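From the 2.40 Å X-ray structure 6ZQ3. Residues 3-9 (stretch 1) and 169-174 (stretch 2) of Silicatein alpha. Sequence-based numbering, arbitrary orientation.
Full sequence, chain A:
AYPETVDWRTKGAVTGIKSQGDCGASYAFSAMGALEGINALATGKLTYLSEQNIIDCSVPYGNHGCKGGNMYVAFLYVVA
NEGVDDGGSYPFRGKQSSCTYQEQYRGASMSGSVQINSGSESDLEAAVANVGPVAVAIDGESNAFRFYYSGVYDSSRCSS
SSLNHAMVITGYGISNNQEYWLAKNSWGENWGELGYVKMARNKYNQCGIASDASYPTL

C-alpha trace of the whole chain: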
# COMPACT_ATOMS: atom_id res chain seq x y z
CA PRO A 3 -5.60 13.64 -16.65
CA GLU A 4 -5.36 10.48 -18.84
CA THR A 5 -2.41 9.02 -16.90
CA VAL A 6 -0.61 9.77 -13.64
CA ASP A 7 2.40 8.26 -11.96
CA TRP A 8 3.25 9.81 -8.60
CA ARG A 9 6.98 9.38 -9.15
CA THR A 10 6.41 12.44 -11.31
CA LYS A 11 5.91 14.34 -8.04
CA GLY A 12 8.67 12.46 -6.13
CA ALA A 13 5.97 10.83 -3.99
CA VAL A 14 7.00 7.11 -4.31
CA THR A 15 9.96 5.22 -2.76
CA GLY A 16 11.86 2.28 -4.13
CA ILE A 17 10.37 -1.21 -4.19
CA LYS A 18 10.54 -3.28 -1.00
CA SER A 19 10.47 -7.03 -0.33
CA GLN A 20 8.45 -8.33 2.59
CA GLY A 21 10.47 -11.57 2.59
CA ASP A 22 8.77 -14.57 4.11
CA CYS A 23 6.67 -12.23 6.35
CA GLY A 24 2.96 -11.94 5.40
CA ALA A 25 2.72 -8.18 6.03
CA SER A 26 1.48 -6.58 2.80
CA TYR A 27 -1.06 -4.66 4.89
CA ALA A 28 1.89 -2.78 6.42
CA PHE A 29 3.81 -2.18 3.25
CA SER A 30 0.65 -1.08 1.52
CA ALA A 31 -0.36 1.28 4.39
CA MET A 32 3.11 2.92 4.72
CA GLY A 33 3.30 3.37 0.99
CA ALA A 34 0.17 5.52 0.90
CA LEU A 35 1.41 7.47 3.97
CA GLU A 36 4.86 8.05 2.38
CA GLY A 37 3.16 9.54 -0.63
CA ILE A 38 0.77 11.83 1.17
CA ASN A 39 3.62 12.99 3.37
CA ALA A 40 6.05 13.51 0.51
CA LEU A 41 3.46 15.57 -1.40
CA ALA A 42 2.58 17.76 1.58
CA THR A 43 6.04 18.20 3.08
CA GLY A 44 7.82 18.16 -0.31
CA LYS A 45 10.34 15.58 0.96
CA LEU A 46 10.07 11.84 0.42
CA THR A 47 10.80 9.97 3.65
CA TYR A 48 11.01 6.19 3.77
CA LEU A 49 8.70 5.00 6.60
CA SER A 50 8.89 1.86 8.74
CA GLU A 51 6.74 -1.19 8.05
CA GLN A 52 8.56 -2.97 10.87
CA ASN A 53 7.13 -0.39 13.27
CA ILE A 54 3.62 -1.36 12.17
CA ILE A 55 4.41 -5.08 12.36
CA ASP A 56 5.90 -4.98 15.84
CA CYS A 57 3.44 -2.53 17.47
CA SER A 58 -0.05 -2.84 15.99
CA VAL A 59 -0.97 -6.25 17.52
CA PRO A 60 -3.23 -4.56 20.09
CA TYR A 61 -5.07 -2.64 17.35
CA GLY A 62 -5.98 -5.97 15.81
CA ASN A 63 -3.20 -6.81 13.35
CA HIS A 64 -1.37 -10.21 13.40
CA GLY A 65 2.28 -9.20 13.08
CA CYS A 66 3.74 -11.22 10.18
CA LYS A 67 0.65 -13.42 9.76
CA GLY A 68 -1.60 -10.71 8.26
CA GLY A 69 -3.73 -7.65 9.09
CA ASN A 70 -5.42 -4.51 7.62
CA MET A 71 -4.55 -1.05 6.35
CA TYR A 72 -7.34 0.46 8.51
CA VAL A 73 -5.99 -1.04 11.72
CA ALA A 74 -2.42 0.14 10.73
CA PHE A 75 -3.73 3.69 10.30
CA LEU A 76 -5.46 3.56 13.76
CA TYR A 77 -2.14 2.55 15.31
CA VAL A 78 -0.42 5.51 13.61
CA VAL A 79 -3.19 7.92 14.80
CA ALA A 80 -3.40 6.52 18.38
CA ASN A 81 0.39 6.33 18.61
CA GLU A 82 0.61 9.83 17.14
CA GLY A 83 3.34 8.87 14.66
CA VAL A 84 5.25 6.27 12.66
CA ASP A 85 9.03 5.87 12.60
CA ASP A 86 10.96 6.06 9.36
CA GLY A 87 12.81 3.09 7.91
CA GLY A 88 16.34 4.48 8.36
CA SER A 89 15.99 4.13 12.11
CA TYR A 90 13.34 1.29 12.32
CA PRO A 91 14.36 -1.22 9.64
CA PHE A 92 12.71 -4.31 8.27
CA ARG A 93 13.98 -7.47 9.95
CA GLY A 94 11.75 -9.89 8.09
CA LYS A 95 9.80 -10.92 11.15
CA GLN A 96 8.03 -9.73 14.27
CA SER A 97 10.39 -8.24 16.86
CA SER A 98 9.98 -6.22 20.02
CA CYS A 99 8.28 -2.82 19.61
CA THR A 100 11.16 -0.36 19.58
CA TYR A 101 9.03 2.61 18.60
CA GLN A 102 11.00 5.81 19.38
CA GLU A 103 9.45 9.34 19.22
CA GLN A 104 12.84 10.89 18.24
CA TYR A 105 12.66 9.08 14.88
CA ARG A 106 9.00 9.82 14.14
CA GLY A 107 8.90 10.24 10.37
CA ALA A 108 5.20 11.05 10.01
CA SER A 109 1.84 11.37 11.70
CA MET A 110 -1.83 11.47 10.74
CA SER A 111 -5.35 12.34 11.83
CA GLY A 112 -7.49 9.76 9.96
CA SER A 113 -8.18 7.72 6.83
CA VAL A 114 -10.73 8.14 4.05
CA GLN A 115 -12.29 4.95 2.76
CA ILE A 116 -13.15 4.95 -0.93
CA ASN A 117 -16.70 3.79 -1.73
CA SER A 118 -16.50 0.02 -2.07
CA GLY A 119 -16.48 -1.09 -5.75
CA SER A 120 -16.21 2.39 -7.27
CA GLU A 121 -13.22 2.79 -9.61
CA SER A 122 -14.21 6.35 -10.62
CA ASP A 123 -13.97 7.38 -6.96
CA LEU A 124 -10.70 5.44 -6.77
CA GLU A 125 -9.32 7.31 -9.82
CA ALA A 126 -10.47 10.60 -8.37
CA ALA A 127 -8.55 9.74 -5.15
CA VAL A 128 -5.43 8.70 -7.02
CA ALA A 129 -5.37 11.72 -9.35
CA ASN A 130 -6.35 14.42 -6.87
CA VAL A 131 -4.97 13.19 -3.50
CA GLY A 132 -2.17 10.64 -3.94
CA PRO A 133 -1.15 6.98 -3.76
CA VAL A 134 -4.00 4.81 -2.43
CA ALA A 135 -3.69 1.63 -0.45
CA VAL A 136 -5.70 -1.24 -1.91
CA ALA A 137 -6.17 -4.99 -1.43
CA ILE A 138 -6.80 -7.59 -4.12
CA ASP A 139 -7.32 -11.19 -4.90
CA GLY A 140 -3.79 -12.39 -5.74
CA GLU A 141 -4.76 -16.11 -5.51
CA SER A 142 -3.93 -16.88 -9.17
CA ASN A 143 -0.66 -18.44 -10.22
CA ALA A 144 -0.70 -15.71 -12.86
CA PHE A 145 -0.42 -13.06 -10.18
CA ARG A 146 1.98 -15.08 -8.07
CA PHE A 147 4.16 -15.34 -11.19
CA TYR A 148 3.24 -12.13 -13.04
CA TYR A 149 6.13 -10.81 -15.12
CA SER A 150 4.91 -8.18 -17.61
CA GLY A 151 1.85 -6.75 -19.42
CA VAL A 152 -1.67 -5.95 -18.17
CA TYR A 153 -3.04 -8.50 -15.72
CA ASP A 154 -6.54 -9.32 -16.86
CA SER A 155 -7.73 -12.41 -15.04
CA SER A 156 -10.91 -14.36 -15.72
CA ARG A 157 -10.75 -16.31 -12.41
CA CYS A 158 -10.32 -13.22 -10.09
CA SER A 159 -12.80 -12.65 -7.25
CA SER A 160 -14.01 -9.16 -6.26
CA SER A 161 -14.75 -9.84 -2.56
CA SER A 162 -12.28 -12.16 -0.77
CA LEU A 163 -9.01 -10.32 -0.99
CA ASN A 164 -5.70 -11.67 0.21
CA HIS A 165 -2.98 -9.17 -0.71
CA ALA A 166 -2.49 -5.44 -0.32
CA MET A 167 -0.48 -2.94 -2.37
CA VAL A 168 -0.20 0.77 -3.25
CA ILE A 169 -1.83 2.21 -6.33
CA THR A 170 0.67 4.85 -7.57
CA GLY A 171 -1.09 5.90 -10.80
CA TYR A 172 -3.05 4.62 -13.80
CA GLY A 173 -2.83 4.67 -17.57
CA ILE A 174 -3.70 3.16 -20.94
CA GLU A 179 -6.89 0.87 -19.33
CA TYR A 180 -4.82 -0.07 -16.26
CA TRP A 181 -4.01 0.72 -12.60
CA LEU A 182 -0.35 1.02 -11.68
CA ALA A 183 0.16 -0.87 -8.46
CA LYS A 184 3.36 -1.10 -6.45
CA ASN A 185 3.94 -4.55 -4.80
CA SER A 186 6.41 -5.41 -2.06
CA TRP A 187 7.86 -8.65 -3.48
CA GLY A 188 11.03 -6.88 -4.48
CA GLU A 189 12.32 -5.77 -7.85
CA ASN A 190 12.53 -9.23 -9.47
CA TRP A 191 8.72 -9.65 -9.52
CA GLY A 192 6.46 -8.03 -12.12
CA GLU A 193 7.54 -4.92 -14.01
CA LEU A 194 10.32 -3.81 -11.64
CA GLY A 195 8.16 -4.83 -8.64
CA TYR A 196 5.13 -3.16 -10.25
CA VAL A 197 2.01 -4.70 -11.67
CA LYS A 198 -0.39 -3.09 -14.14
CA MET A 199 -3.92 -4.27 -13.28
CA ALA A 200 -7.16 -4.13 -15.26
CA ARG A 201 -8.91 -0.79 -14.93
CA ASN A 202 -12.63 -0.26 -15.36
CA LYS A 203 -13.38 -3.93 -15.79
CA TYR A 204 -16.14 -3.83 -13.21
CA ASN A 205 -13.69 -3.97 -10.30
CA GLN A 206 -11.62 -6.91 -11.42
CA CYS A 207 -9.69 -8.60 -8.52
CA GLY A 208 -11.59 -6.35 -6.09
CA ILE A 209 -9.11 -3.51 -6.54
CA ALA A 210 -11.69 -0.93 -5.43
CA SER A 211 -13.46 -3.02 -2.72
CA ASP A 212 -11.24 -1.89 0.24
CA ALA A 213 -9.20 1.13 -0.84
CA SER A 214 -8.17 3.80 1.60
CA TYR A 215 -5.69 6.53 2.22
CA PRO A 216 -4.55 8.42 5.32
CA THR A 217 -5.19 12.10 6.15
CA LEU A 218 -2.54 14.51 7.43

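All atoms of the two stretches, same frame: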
# COMPACT_ATOMS: atom_id res chain seq x y z
N PRO A 3 -6.62 14.08 -15.69
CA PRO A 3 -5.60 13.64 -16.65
C PRO A 3 -5.76 12.17 -17.08
O PRO A 3 -6.35 11.36 -16.35
CB PRO A 3 -4.26 13.87 -15.91
CG PRO A 3 -4.60 13.96 -14.45
CD PRO A 3 -6.09 14.23 -14.32
N GLU A 4 -5.23 11.83 -18.26
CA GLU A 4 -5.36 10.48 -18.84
C GLU A 4 -4.42 9.44 -18.20
O GLU A 4 -4.69 8.23 -18.27
CB GLU A 4 -5.13 10.53 -20.36
N THR A 5 -3.33 9.90 -17.60
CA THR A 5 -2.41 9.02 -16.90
C THR A 5 -1.62 9.80 -15.87
O THR A 5 -1.11 10.88 -16.18
CB THR A 5 -1.42 8.36 -17.87
OG1 THR A 5 -0.48 7.57 -17.12
CG2 THR A 5 -0.65 9.41 -18.67
N VAL A 6 -1.52 9.25 -14.66
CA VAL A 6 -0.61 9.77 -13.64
C VAL A 6 0.38 8.68 -13.26
O VAL A 6 0.12 7.51 -13.43
CB VAL A 6 -1.32 10.24 -12.34
CG1 VAL A 6 -0.60 11.45 -11.76
CG2 VAL A 6 -2.77 10.59 -12.59
N ASP A 7 1.52 9.11 -12.73
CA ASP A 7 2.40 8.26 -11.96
C ASP A 7 3.03 9.18 -10.94
O ASP A 7 3.65 10.19 -11.32
CB ASP A 7 3.45 7.65 -12.88
CG ASP A 7 4.51 6.87 -12.13
OD1 ASP A 7 4.62 7.00 -10.89
OD2 ASP A 7 5.25 6.13 -12.79
N TRP A 8 2.87 8.87 -9.65
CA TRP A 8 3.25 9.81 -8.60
C TRP A 8 4.76 9.93 -8.38
O TRP A 8 5.21 10.77 -7.59
CB TRP A 8 2.54 9.48 -7.29
CG TRP A 8 1.16 10.00 -7.28
CD1 TRP A 8 0.01 9.28 -7.32
CD2 TRP A 8 0.77 11.37 -7.27
NE1 TRP A 8 -1.07 10.12 -7.33
CE2 TRP A 8 -0.62 11.41 -7.29
CE3 TRP A 8 1.49 12.57 -7.22
CZ2 TRP A 8 -1.33 12.60 -7.28
CZ3 TRP A 8 0.78 13.76 -7.20
CH2 TRP A 8 -0.61 13.77 -7.24
N ARG A 9 5.55 9.11 -9.08
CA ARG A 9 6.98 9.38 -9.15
C ARG A 9 7.26 10.69 -9.87
O ARG A 9 8.33 11.28 -9.71
CB ARG A 9 7.72 8.27 -9.84
CG ARG A 9 7.80 7.01 -9.01
CD ARG A 9 8.45 5.91 -9.81
NE ARG A 9 7.65 5.57 -10.99
CZ ARG A 9 7.88 4.52 -11.77
NH1 ARG A 9 8.91 3.71 -11.52
NH2 ARG A 9 7.08 4.29 -12.81
N ILE A 169 -1.63 1.63 -5.01
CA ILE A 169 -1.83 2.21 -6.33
C ILE A 169 -1.05 3.53 -6.42
O ILE A 169 -1.26 4.45 -5.62
CB ILE A 169 -3.35 2.36 -6.62
CG1 ILE A 169 -3.98 0.97 -6.73
CG2 ILE A 169 -3.62 3.13 -7.92
CD1 ILE A 169 -5.30 0.94 -7.46
N THR A 170 -0.14 3.64 -7.39
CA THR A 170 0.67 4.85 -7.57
C THR A 170 0.33 5.66 -8.84
O THR A 170 0.97 6.66 -9.12
CB THR A 170 2.16 4.50 -7.66
OG1 THR A 170 2.33 3.55 -8.70
CG2 THR A 170 2.70 3.91 -6.34
N GLY A 171 -0.67 5.21 -9.59
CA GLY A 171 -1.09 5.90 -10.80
C GLY A 171 -2.02 5.02 -11.62
O GLY A 171 -2.58 4.04 -11.13
N TYR A 172 -2.20 5.39 -12.88
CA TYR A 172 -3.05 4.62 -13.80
C TYR A 172 -2.71 5.11 -15.19
O TYR A 172 -2.05 6.15 -15.34
CB TYR A 172 -4.54 4.82 -13.52
CG TYR A 172 -4.93 6.27 -13.50
CD1 TYR A 172 -5.13 6.97 -14.69
CD2 TYR A 172 -5.05 6.97 -12.30
CE1 TYR A 172 -5.46 8.31 -14.68
CE2 TYR A 172 -5.37 8.31 -12.29
CZ TYR A 172 -5.58 8.97 -13.47
OH TYR A 172 -5.92 10.30 -13.49
N GLY A 173 -3.16 4.36 -16.18
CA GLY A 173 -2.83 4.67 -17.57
C GLY A 173 -3.55 3.82 -18.60
O GLY A 173 -4.49 3.09 -18.28
N ILE A 174 -3.10 3.92 -19.85
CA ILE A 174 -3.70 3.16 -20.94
C ILE A 174 -2.63 2.47 -21.78
O ILE A 174 -2.08 1.44 -21.38
CB ILE A 174 -4.55 4.06 -21.85

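The shortest polar contact between the two stretches runs from a side chain to the backbone. Thr-5 OG1 donates a hydrogen bond to Tyr-172 O at 2.8 Å. The t rotamer of Thr-5 places the hydroxyl within reach of that carbonyl. The same oxygen also accepts a weak hydrogen bond from Val-6 N, at 3.2 Å, with an N-H...O angle of 131°. Thr-5 CA lies 3.3 Å from Tyr-172 O as well, in a CA-H...O contact.

Two further backbone bonds are better aligned. Tyr-172 N donates to Val-6 O at 3.2 Å, and Trp-8 N donates to Thr-170 O at 3.0 Å. Val-6 and Tyr-172 thus form a hydrogen-bonded antiparallel pair. Next to it, Asp-7 and Gly-171 form a non-hydrogen-bonded pair, and their CA atoms are only 4.4 Å apart. CA-H...O contacts supplement the ladder here: Gly-171 CA to Val-6 O at 3.3 Å, and Asp-7 CA to Thr-170 O at 3.6 Å.

Glycine suits position 171. An ideal CB would lie 2.2 Å from Val-6 O, which is a clash, and 3.0 Å from Asp-7 CA. At Gly-173 the fit is less strict, but an ideal CB would still sit a tight 3.2 Å from Thr-5 OG1.

Tyr-172 is the main side chain of the contact. It is buried, and stretch 1 covers 104 Å² of it, out of 379 Å² buried between the stretches on both sides together. With chi1 in the p well, its ring extends along stretch 1 as far as Pro-3. There Tyr-172 OH donates a hydrogen bond to Pro-3 O at 3.1 Å. Pro-3 O and Glu-4 O both lie at the ring edge, near its plane, while Val-6 N lies over one face. A tyrosine fits because its ring packs against the chain and its hydroxyl reaches a backbone acceptor.

Val-6 is on the same face of the sheet as Tyr-172. Its CG2 packs 3.4 Å from Tyr-172 CZ, an apolar contact suited to a compact branched side chain.

The Glu-4 CB points away from stretch 2, and its side chain is not modelled beyond that atom. Asp-7 is on the other face of the sheet from Val-6. Its carboxylate serves stretch 1 itself: Asp-7 OD1 accepts a hydrogen bond from Arg-9 N at 2.9 Å, and Asp-7 OD2 forms a salt bridge with Arg-9 NH2 at 2.6 Å. Arg-9 makes no contact with stretch 2.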